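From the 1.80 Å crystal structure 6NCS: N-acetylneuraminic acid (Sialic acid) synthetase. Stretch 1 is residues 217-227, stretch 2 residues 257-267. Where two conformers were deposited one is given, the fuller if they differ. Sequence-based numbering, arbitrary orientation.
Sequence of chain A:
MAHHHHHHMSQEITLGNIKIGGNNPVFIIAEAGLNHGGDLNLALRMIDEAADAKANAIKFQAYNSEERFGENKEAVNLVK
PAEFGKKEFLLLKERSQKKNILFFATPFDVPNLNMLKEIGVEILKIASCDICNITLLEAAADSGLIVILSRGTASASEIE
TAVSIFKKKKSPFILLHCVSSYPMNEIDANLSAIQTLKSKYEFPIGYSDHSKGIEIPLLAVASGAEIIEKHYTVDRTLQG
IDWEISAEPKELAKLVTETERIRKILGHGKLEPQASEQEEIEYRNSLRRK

Stretch 1, residues 217-227: PLLAVASGAEI
Stretch 2 (257-267) TETERIRKILG

Ile-262 forms the apolar centre where two helices, 217-222 and 257-266, pack with their N-to-C directions 24° apart (signed crossing angle -24°) and their axes 9.4 Å apart at closest approach. Its m,t side chain reaches three residues: CD1 lies 3.8 Å from Leu-218 CB, and CG2 lies 3.9 Å from Val-221 CG1 and 4.0 Å from Ala-222 CB. The small methyl of Ala-222 suits this close register, in which Ala-222 CA lies 6.5 Å from Ile-262 CA. One turn earlier, Leu-218 and Thr-259 bring their CA atoms within 6.2 Å; Leu-218 (m,t) sends CD2 to 3.6 Å from Glu-258 CB, and Val-221 (t) sets CG2 3.9 Å from Thr-259 CG2. Leu-266 (m,t) extends the packing, with CD1 3.4 Å from Val-221 O.

Outward, the first helix ends: Ser-223 (p) leaves helical angles, its OG donating to Ala-220 O at 2.9 Å, and Gly-224 has phi/psi 116/-1, where a CB would jam against the preceding carbonyl.

No direct hydrogen bond crosses the contact; water joins its polar edge. Arg-263 (chi1 -100°, then m, t, 83°) donates through NE to a water 3.1 Å away, which donates to Val-221 O (2.7 Å) and Ala-225 O (2.8 Å). A second water accepts from Arg-263 NH2 at 2.9 Å and lies 3.1 Å from Glu-226 OE2.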

# COMPACT_ATOMS: atom_id res chain seq x y z
N PRO A 217 -9.03 -1.80 5.49
CA PRO A 217 -7.90 -2.09 6.39
C PRO A 217 -6.78 -2.93 5.75
O PRO A 217 -5.61 -2.71 6.05
CB PRO A 217 -8.55 -2.81 7.59
CG PRO A 217 -9.97 -3.04 7.24
CD PRO A 217 -10.33 -2.08 6.13
N LEU A 218 -7.11 -3.87 4.86
CA LEU A 218 -6.05 -4.61 4.18
C LEU A 218 -5.25 -3.70 3.25
O LEU A 218 -4.02 -3.79 3.19
CB LEU A 218 -6.65 -5.78 3.39
CG LEU A 218 -7.23 -6.85 4.34
CD1 LEU A 218 -7.96 -7.91 3.54
CD2 LEU A 218 -6.09 -7.48 5.13
N LEU A 219 -5.94 -2.84 2.50
CA LEU A 219 -5.22 -1.85 1.71
C LEU A 219 -4.39 -0.95 2.61
O LEU A 219 -3.29 -0.53 2.22
CB LEU A 219 -6.21 -1.02 0.87
CG LEU A 219 -6.88 -1.79 -0.27
CD1 LEU A 219 -7.99 -0.99 -0.90
CD2 LEU A 219 -5.84 -2.18 -1.31
N ALA A 220 -4.86 -0.67 3.83
CA ALA A 220 -4.07 0.16 4.73
C ALA A 220 -2.77 -0.52 5.12
O ALA A 220 -1.73 0.13 5.21
CB ALA A 220 -4.89 0.52 5.98
N VAL A 221 -2.81 -1.84 5.33
CA VAL A 221 -1.58 -2.61 5.55
C VAL A 221 -0.64 -2.47 4.36
O VAL A 221 0.56 -2.23 4.54
CB VAL A 221 -1.90 -4.09 5.84
CG1 VAL A 221 -0.61 -4.90 5.90
CG2 VAL A 221 -2.67 -4.22 7.15
N ALA A 222 -1.16 -2.63 3.14
CA ALA A 222 -0.29 -2.45 1.97
C ALA A 222 0.27 -1.04 1.89
O ALA A 222 1.37 -0.84 1.38
CB ALA A 222 -1.04 -2.80 0.68
N SER A 223 -0.46 -0.05 2.40
CA SER A 223 0.02 1.32 2.36
C SER A 223 0.89 1.67 3.56
O SER A 223 1.25 2.85 3.72
CB SER A 223 -1.16 2.29 2.25
OG SER A 223 -1.82 2.42 3.49
N GLY A 224 1.24 0.70 4.40
CA GLY A 224 2.21 0.93 5.46
C GLY A 224 1.71 0.81 6.89
O GLY A 224 2.52 0.98 7.81
N ALA A 225 0.43 0.53 7.15
CA ALA A 225 -0.05 0.47 8.53
C ALA A 225 0.63 -0.63 9.32
O ALA A 225 0.78 -1.76 8.84
CB ALA A 225 -1.56 0.26 8.54
N GLU A 226 1.05 -0.31 10.54
CA GLU A 226 1.70 -1.26 11.44
C GLU A 226 0.78 -1.74 12.54
O GLU A 226 1.14 -2.67 13.29
CB GLU A 226 2.96 -0.62 12.03
CG GLU A 226 3.81 0.07 10.97
CD GLU A 226 5.02 0.78 11.55
OE1 GLU A 226 5.04 2.04 11.58
OE2 GLU A 226 5.96 0.08 11.98
N ILE A 227 -0.40 -1.14 12.67
CA ILE A 227 -1.43 -1.52 13.61
C ILE A 227 -2.74 -1.38 12.85
O ILE A 227 -2.89 -0.44 12.06
CB ILE A 227 -1.45 -0.61 14.86
CG1 ILE A 227 -0.11 -0.63 15.59
CG2 ILE A 227 -2.58 -1.01 15.81
CD1 ILE A 227 0.90 0.44 15.10
N THR A 257 -5.34 -13.23 8.73
CA THR A 257 -4.51 -14.04 7.84
C THR A 257 -4.16 -13.27 6.57
O THR A 257 -3.07 -13.46 6.01
CB THR A 257 -5.17 -15.38 7.48
OG1 THR A 257 -6.42 -15.16 6.81
CG2 THR A 257 -5.41 -16.22 8.73
N GLU A 258 -5.06 -12.41 6.11
CA GLU A 258 -4.74 -11.62 4.93
C GLU A 258 -3.72 -10.54 5.25
O GLU A 258 -2.88 -10.22 4.41
CB GLU A 258 -6.02 -11.03 4.33
CG GLU A 258 -6.86 -12.07 3.58
CD GLU A 258 -6.20 -12.54 2.28
OE1 GLU A 258 -6.38 -11.87 1.24
OE2 GLU A 258 -5.51 -13.58 2.30
N THR A 259 -3.76 -9.98 6.46
CA THR A 259 -2.72 -9.04 6.86
C THR A 259 -1.35 -9.70 6.84
O THR A 259 -0.37 -9.12 6.34
CB THR A 259 -3.01 -8.48 8.25
OG1 THR A 259 -4.18 -7.66 8.19
CG2 THR A 259 -1.85 -7.66 8.73
N GLU A 260 -1.26 -10.93 7.36
CA GLU A 260 0.01 -11.64 7.35
C GLU A 260 0.47 -11.89 5.92
O GLU A 260 1.65 -11.74 5.60
CB GLU A 260 -0.12 -12.95 8.13
CG GLU A 260 -0.29 -12.72 9.64
CD GLU A 260 -0.86 -13.91 10.43
OE1 GLU A 260 -1.42 -14.86 9.83
OE2 GLU A 260 -0.74 -13.88 11.67
N ARG A 261 -0.47 -12.23 5.04
CA ARG A 261 -0.11 -12.50 3.65
C ARG A 261 0.38 -11.24 2.96
O ARG A 261 1.39 -11.28 2.24
CB ARG A 261 -1.31 -13.11 2.91
CG ARG A 261 -0.99 -13.52 1.49
CD ARG A 261 -2.15 -14.29 0.86
NE ARG A 261 -3.27 -13.40 0.55
CZ ARG A 261 -3.39 -12.74 -0.59
NH1 ARG A 261 -2.46 -12.87 -1.53
NH2 ARG A 261 -4.44 -11.95 -0.81
N ILE A 262 -0.29 -10.10 3.17
CA ILE A 262 0.16 -8.86 2.56
C ILE A 262 1.51 -8.44 3.13
O ILE A 262 2.37 -7.94 2.40
CB ILE A 262 -0.91 -7.76 2.73
CG1 ILE A 262 -2.14 -8.09 1.89
CG2 ILE A 262 -0.37 -6.39 2.33
CD1 ILE A 262 -3.39 -7.23 2.22
N ARG A 263 1.73 -8.65 4.43
CA ARG A 263 3.04 -8.33 4.99
C ARG A 263 4.14 -9.13 4.31
O ARG A 263 5.23 -8.60 4.05
CB ARG A 263 3.07 -8.57 6.50
CG ARG A 263 2.90 -7.29 7.31
CD ARG A 263 3.96 -6.27 6.93
NE ARG A 263 3.87 -5.02 7.69
CZ ARG A 263 4.38 -4.83 8.90
NH1 ARG A 263 5.01 -5.81 9.53
NH2 ARG A 263 4.26 -3.64 9.49
N LYS A 264 3.87 -10.40 4.01
CA LYS A 264 4.87 -11.19 3.30
C LYS A 264 5.14 -10.60 1.93
O LYS A 264 6.29 -10.55 1.49
CB LYS A 264 4.41 -12.65 3.16
N ILE A 265 4.09 -10.11 1.26
CA ILE A 265 4.24 -9.52 -0.07
C ILE A 265 5.02 -8.21 0.01
O ILE A 265 5.82 -7.90 -0.88
CB ILE A 265 2.84 -9.32 -0.69
CG1 ILE A 265 2.22 -10.67 -1.04
CG2 ILE A 265 2.90 -8.39 -1.91
CD1 ILE A 265 0.69 -10.62 -1.28
N LEU A 266 4.79 -7.42 1.07
CA LEU A 266 5.58 -6.20 1.25
C LEU A 266 7.05 -6.51 1.44
O LEU A 266 7.92 -5.77 0.94
CB LEU A 266 5.06 -5.39 2.44
CG LEU A 266 3.70 -4.73 2.27
CD1 LEU A 266 3.21 -4.19 3.60
CD2 LEU A 266 3.81 -3.61 1.26
N GLY A 267 7.36 -7.57 2.18
CA GLY A 267 8.74 -8.02 2.23
C GLY A 267 9.63 -7.14 3.11
O GLY A 267 9.17 -6.38 3.97
O HOH W 1 2.21 -2.59 6.64
O HOH W 2 5.62 -2.99 12.00